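Local coordinates for metalloprotease stcE (Escherichia coli, PDB 4DNY), which is a secreted zinc metalloprotease of the metzincin type, a mucinase that probably cleaves O-linked glycoproteins during enterohemorrhagic E. coli infection, at residues P71-S85 and S103-W117. Numbering follows the deposited sequence.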
loop_
_atom_site.group_PDB
_atom_site.type_symbol
_atom_site.label_atom_id
_atom_site.label_comp_id
_atom_site.label_asym_id
_atom_site.label_seq_id
_atom_site.Cartn_x
_atom_site.Cartn_y
_atom_site.Cartn_z
ATOM N N PRO A 71 6.722 0.148 -3.276
ATOM C CA PRO A 71 8.158 -0.084 -3.513
ATOM C C PRO A 71 8.455 -1.403 -4.221
ATOM O O PRO A 71 7.610 -2.319 -4.234
ATOM C CB PRO A 71 8.713 -0.060 -2.113
ATOM C CG PRO A 71 7.573 -0.610 -1.218
ATOM C CD PRO A 71 6.354 -0.044 -1.857
ATOM N N GLN A 72 9.681 -1.540 -4.754
ATOM C CA GLN A 72 10.163 -2.783 -5.287
ATOM C C GLN A 72 11.441 -3.156 -4.554
ATOM O O GLN A 72 12.178 -2.287 -4.120
ATOM C CB GLN A 72 10.469 -2.659 -6.779
ATOM C CG GLN A 72 9.277 -2.394 -7.662
ATOM C CD GLN A 72 8.383 -3.621 -7.850
ATOM O OE1 GLN A 72 8.879 -4.738 -7.978
ATOM N NE2 GLN A 72 7.095 -3.389 -7.975
ATOM N N GLY A 73 11.704 -4.456 -4.444
ATOM C CA GLY A 73 12.964 -4.931 -3.884
ATOM C C GLY A 73 12.830 -6.281 -3.268
ATOM O O GLY A 73 11.737 -6.722 -2.876
ATOM N N PRO A 74 13.960 -6.952 -3.119
ATOM C CA PRO A 74 13.986 -8.302 -2.634
ATOM C C PRO A 74 13.378 -8.508 -1.240
ATOM O O PRO A 74 12.659 -9.503 -1.018
ATOM C CB PRO A 74 15.495 -8.633 -2.616
ATOM C CG PRO A 74 16.135 -7.682 -3.495
ATOM C CD PRO A 74 15.292 -6.461 -3.555
ATOM N N ASP A 75 13.635 -7.576 -0.323
ATOM C CA ASP A 75 13.222 -7.727 1.047
ATOM C C ASP A 75 11.715 -7.596 1.267
ATOM O O ASP A 75 11.236 -7.737 2.400
ATOM C CB ASP A 75 13.999 -6.764 1.964
ATOM C CG ASP A 75 13.818 -5.299 1.604
ATOM O OD1 ASP A 75 13.297 -4.955 0.527
ATOM O OD2 ASP A 75 14.242 -4.484 2.440
ATOM N N LEU A 76 10.977 -7.352 0.180
ATOM C CA LEU A 76 9.487 -7.226 0.246
ATOM C C LEU A 76 8.767 -8.571 0.079
ATOM O O LEU A 76 7.544 -8.647 0.114
ATOM C CB LEU A 76 9.009 -6.257 -0.832
ATOM C CG LEU A 76 9.414 -4.776 -0.715
ATOM C CD1 LEU A 76 9.118 -4.012 -1.974
ATOM C CD2 LEU A 76 8.811 -4.099 0.525
ATOM N N GLU A 77 9.508 -9.639 -0.098
ATOM C CA GLU A 77 8.938 -10.946 -0.304
ATOM C C GLU A 77 7.912 -11.315 0.770
ATOM O O GLU A 77 8.215 -11.321 1.970
ATOM C CB GLU A 77 10.048 -11.973 -0.353
ATOM C CG GLU A 77 9.732 -13.216 -0.984
ATOM C CD GLU A 77 9.202 -13.114 -2.417
ATOM O OE1 GLU A 77 9.558 -12.163 -3.209
ATOM O OE2 GLU A 77 8.372 -13.952 -2.630
ATOM N N GLY A 78 6.702 -11.621 0.315
ATOM C CA GLY A 78 5.583 -12.002 1.172
ATOM C C GLY A 78 4.920 -10.869 1.940
ATOM O O GLY A 78 3.945 -11.110 2.694
ATOM N N LYS A 79 5.427 -9.669 1.788
ATOM C CA LYS A 79 4.876 -8.512 2.478
ATOM C C LYS A 79 3.554 -8.088 1.847
ATOM O O LYS A 79 3.297 -8.296 0.676
ATOM C CB LYS A 79 5.865 -7.336 2.446
ATOM C CG LYS A 79 7.162 -7.617 3.143
ATOM C CD LYS A 79 6.992 -7.885 4.617
ATOM C CE LYS A 79 8.334 -8.112 5.348
ATOM N NZ LYS A 79 8.270 -7.995 6.788
ATOM N N MET A 80 2.745 -7.354 2.648
ATOM C CA MET A 80 1.404 -6.922 2.223
ATOM C C MET A 80 1.169 -5.447 2.493
ATOM O O MET A 80 1.709 -4.888 3.442
ATOM C CB MET A 80 0.320 -7.794 2.867
ATOM C CG MET A 80 0.379 -9.199 2.390
ATOM S SD MET A 80 -0.804 -10.263 3.251
ATOM C CE MET A 80 -2.442 -9.551 2.838
ATOM N N VAL A 81 0.323 -4.853 1.667
ATOM C CA VAL A 81 -0.111 -3.460 1.849
ATOM C C VAL A 81 -1.616 -3.392 1.665
ATOM O O VAL A 81 -2.139 -3.874 0.651
ATOM C CB VAL A 81 0.584 -2.460 0.863
ATOM C CG1 VAL A 81 0.111 -1.027 1.144
ATOM C CG2 VAL A 81 2.108 -2.571 1.057
ATOM N N ARG A 82 -2.300 -2.806 2.627
ATOM C CA ARG A 82 -3.740 -2.569 2.555
ATOM C C ARG A 82 -3.999 -1.083 2.486
ATOM O O ARG A 82 -3.314 -0.293 3.150
ATOM C CB ARG A 82 -4.455 -3.167 3.795
ATOM C CG ARG A 82 -5.968 -3.014 3.701
ATOM C CD ARG A 82 -6.668 -3.635 4.862
ATOM N NE ARG A 82 -6.512 -5.109 4.879
ATOM C CZ ARG A 82 -5.982 -5.810 5.863
ATOM N NH1 ARG A 82 -5.497 -5.170 6.955
ATOM N NH2 ARG A 82 -5.922 -7.149 5.839
ATOM N N PHE A 83 -4.953 -0.669 1.660
ATOM C CA PHE A 83 -5.429 0.746 1.585
ATOM C C PHE A 83 -6.871 0.795 1.991
ATOM O O PHE A 83 -7.655 -0.041 1.545
ATOM C CB PHE A 83 -5.326 1.294 0.169
ATOM C CG PHE A 83 -3.925 1.499 -0.285
ATOM C CD1 PHE A 83 -3.325 2.722 -0.165
ATOM C CD2 PHE A 83 -3.191 0.451 -0.860
ATOM C CE1 PHE A 83 -2.006 2.902 -0.569
ATOM C CE2 PHE A 83 -1.889 0.649 -1.301
ATOM C CZ PHE A 83 -1.309 1.866 -1.139
ATOM N N VAL A 84 -7.216 1.788 2.812
ATOM C CA VAL A 84 -8.590 2.127 3.121
ATOM C C VAL A 84 -8.814 3.600 2.941
ATOM O O VAL A 84 -8.181 4.401 3.642
ATOM C CB VAL A 84 -8.977 1.695 4.589
ATOM C CG1 VAL A 84 -10.465 2.003 4.844
ATOM C CG2 VAL A 84 -8.607 0.250 4.835
ATOM N N SER A 85 -9.625 3.978 1.955
ATOM C CA SER A 85 -9.854 5.395 1.661
ATOM C C SER A 85 -11.157 5.896 2.286
ATOM O O SER A 85 -12.243 5.371 2.018
ATOM C CB SER A 85 -9.948 5.636 0.176
ATOM O OG SER A 85 -10.402 6.973 -0.019
ATOM N N SER A 103 -10.661 4.960 -4.676
ATOM C CA SER A 103 -11.704 5.969 -4.563
ATOM C C SER A 103 -12.341 5.893 -3.175
ATOM O O SER A 103 -12.161 4.923 -2.435
ATOM C CB SER A 103 -12.744 5.802 -5.660
ATOM O OG SER A 103 -13.361 4.523 -5.624
ATOM N N VAL A 104 -13.095 6.910 -2.843
ATOM C CA VAL A 104 -13.715 6.999 -1.513
ATOM C C VAL A 104 -14.564 5.754 -1.192
ATOM O O VAL A 104 -15.306 5.258 -2.036
ATOM C CB VAL A 104 -14.563 8.288 -1.354
ATOM C CG1 VAL A 104 -15.808 8.277 -2.224
ATOM C CG2 VAL A 104 -14.905 8.479 0.123
ATOM N N GLY A 105 -14.395 5.204 -0.003
ATOM C CA GLY A 105 -15.179 4.072 0.405
ATOM C C GLY A 105 -14.649 2.737 -0.060
ATOM O O GLY A 105 -15.382 1.782 -0.011
ATOM N N ASN A 106 -13.408 2.686 -0.523
ATOM C CA ASN A 106 -12.841 1.469 -1.038
ATOM C C ASN A 106 -11.625 0.967 -0.224
ATOM O O ASN A 106 -10.919 1.753 0.393
ATOM C CB ASN A 106 -12.534 1.616 -2.489
ATOM C CG ASN A 106 -13.832 1.532 -3.328
ATOM O OD1 ASN A 106 -14.673 0.600 -3.151
ATOM N ND2 ASN A 106 -13.986 2.421 -4.204
ATOM N N THR A 107 -11.465 -0.343 -0.238
ATOM C CA THR A 107 -10.318 -1.010 0.370
ATOM C C THR A 107 -9.595 -1.733 -0.761
ATOM O O THR A 107 -10.257 -2.353 -1.689
ATOM C CB THR A 107 -10.773 -2.028 1.404
ATOM O OG1 THR A 107 -11.332 -1.392 2.527
ATOM C CG2 THR A 107 -9.619 -2.932 1.883
ATOM N N LEU A 108 -8.273 -1.689 -0.756
ATOM C CA LEU A 108 -7.433 -2.407 -1.704
ATOM C C LEU A 108 -6.410 -3.231 -0.926
ATOM O O LEU A 108 -5.993 -2.860 0.151
ATOM C CB LEU A 108 -6.683 -1.459 -2.634
ATOM C CG LEU A 108 -7.493 -0.547 -3.505
ATOM C CD1 LEU A 108 -6.553 0.437 -4.192
ATOM C CD2 LEU A 108 -8.316 -1.351 -4.491
ATOM N N LEU A 109 -5.971 -4.367 -1.477
ATOM C CA LEU A 109 -5.016 -5.207 -0.783
ATOM C C LEU A 109 -3.991 -5.811 -1.771
ATOM O O LEU A 109 -4.390 -6.263 -2.871
ATOM C CB LEU A 109 -5.720 -6.336 -0.076
ATOM C CG LEU A 109 -4.881 -7.263 0.814
ATOM C CD1 LEU A 109 -4.286 -6.467 2.015
ATOM C CD2 LEU A 109 -5.700 -8.420 1.332
ATOM N N PHE A 110 -2.715 -5.775 -1.408
ATOM C CA PHE A 110 -1.592 -6.189 -2.234
ATOM C C PHE A 110 -0.672 -7.115 -1.458
ATOM O O PHE A 110 -0.509 -6.972 -0.238
ATOM C CB PHE A 110 -0.780 -4.970 -2.707
ATOM C CG PHE A 110 -1.535 -3.984 -3.525
ATOM C CD1 PHE A 110 -1.505 -4.014 -4.921
ATOM C CD2 PHE A 110 -2.260 -2.992 -2.924
ATOM C CE1 PHE A 110 -2.207 -3.094 -5.666
ATOM C CE2 PHE A 110 -2.955 -2.036 -3.683
ATOM C CZ PHE A 110 -2.890 -2.100 -5.062
ATOM N N LYS A 111 -0.059 -8.071 -2.172
ATOM C CA LYS A 111 0.975 -8.947 -1.647
ATOM C C LYS A 111 2.087 -9.137 -2.686
ATOM O O LYS A 111 1.813 -9.291 -3.842
ATOM C CB LYS A 111 0.372 -10.317 -1.267
ATOM C CG LYS A 111 1.385 -11.289 -0.679
ATOM C CD LYS A 111 0.750 -12.521 -0.080
ATOM C CE LYS A 111 1.784 -13.532 0.306
ATOM N NZ LYS A 111 1.251 -14.719 1.102
ATOM N N TYR A 112 3.345 -9.114 -2.228
ATOM C CA TYR A 112 4.502 -9.203 -3.094
ATOM C C TYR A 112 4.977 -10.672 -3.103
ATOM O O TYR A 112 5.276 -11.221 -2.051
ATOM C CB TYR A 112 5.603 -8.312 -2.531
ATOM C CG TYR A 112 6.683 -7.918 -3.487
ATOM C CD1 TYR A 112 6.490 -6.897 -4.397
ATOM C CD2 TYR A 112 7.947 -8.471 -3.386
ATOM C CE1 TYR A 112 7.465 -6.466 -5.232
ATOM C CE2 TYR A 112 8.980 -8.013 -4.223
ATOM C CZ TYR A 112 8.724 -6.992 -5.130
ATOM O OH TYR A 112 9.759 -6.517 -5.949
ATOM N N VAL A 113 4.977 -11.294 -4.267
ATOM C CA VAL A 113 5.376 -12.688 -4.397
ATOM C C VAL A 113 6.399 -12.800 -5.521
ATOM O O VAL A 113 6.086 -12.476 -6.697
ATOM C CB VAL A 113 4.175 -13.616 -4.665
ATOM C CG1 VAL A 113 4.619 -15.043 -4.697
ATOM C CG2 VAL A 113 3.108 -13.393 -3.555
ATOM N N ASN A 114 7.563 -13.316 -5.167
ATOM C CA ASN A 114 8.658 -13.551 -6.123
ATOM C C ASN A 114 8.916 -12.355 -7.015
ATOM O O ASN A 114 9.029 -12.501 -8.265
ATOM C CB ASN A 114 8.463 -14.809 -6.926
ATOM C CG ASN A 114 9.711 -15.238 -7.643
ATOM O OD1 ASN A 114 10.838 -15.055 -7.134
ATOM N ND2 ASN A 114 9.580 -15.778 -8.865
ATOM N N GLY A 115 8.959 -11.169 -6.383
ATOM C CA GLY A 115 9.400 -9.961 -7.085
ATOM C C GLY A 115 8.310 -9.141 -7.750
ATOM O O GLY A 115 8.590 -8.194 -8.495
ATOM N N GLN A 116 7.034 -9.471 -7.515
ATOM C CA GLN A 116 5.914 -8.765 -8.136
ATOM C C GLN A 116 4.761 -8.561 -7.125
ATOM O O GLN A 116 4.387 -9.470 -6.421
ATOM C CB GLN A 116 5.403 -9.548 -9.335
ATOM C CG GLN A 116 4.332 -8.832 -10.183
ATOM C CD GLN A 116 3.896 -9.648 -11.370
ATOM O OE1 GLN A 116 4.647 -9.872 -12.308
ATOM N NE2 GLN A 116 2.661 -10.156 -11.300
ATOM N N TRP A 117 4.137 -7.370 -7.164
ATOM C CA TRP A 117 2.943 -7.123 -6.419
ATOM C C TRP A 117 1.728 -7.758 -7.096
ATOM O O TRP A 117 1.555 -7.636 -8.339
ATOM C CB TRP A 117 2.650 -5.612 -6.288
ATOM C CG TRP A 117 3.569 -4.905 -5.347
ATOM C CD1 TRP A 117 4.598 -4.111 -5.688
ATOM C CD2 TRP A 117 3.574 -5.015 -3.920
ATOM N NE1 TRP A 117 5.246 -3.667 -4.548
ATOM C CE2 TRP A 117 4.612 -4.201 -3.444
ATOM C CE3 TRP A 117 2.766 -5.718 -2.968
ATOM C CZ2 TRP A 117 4.909 -4.105 -2.081
ATOM C CZ3 TRP A 117 3.034 -5.610 -1.636
ATOM C CH2 TRP A 117 4.108 -4.777 -1.195
HETATM O O HOH W 1 5.282 -5.307 -9.085
HETATM O O HOH W 2 1.963 -13.197 3.476
#
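The antiparallel pairing of strands 80-85 and 107-113 inside a five-stranded mixed sheet lets V81 and F110, then F83 and L108, exchange paired backbone hydrogen bonds, while Y112 and W117 close the end where 71-79 loops round. Y112 and W117 show how two aromatic residues can pin a loop to a strand end. With CG of Y112 anti to the backbone N (chi1 -161°), its ring lies between L76 CB, 3.9 Å from the centroid over one face, and Q116 N over the opposite face. Y112 OH donates to Q72 OE1 (2.8 Å) from well above the amide's carbonyl plane, and G73 N donates to OH at 3.2 Å. W117 holds the same run one residue earlier, its NE1 meeting P71 O at 2.7 Å almost in the indole plane, while CH2 rests 3.7 Å from V81 CG2. In this beta-sandwich domain, V81, F83 and F110 share one face of the sheet; F83 CE2 and F110 CE2 meet rim to rim at 3.7 Å, with ring planes 84° apart, and Y95 packs edge-to-face with F110. The other face carries M80, whose CE lies 3.7 Å from L109 CD1, and R82, salt-bridged to E56. E77 reaches the type I' turn 113-116, where its OE2 syn lone pair receives N114 N (2.7 Å).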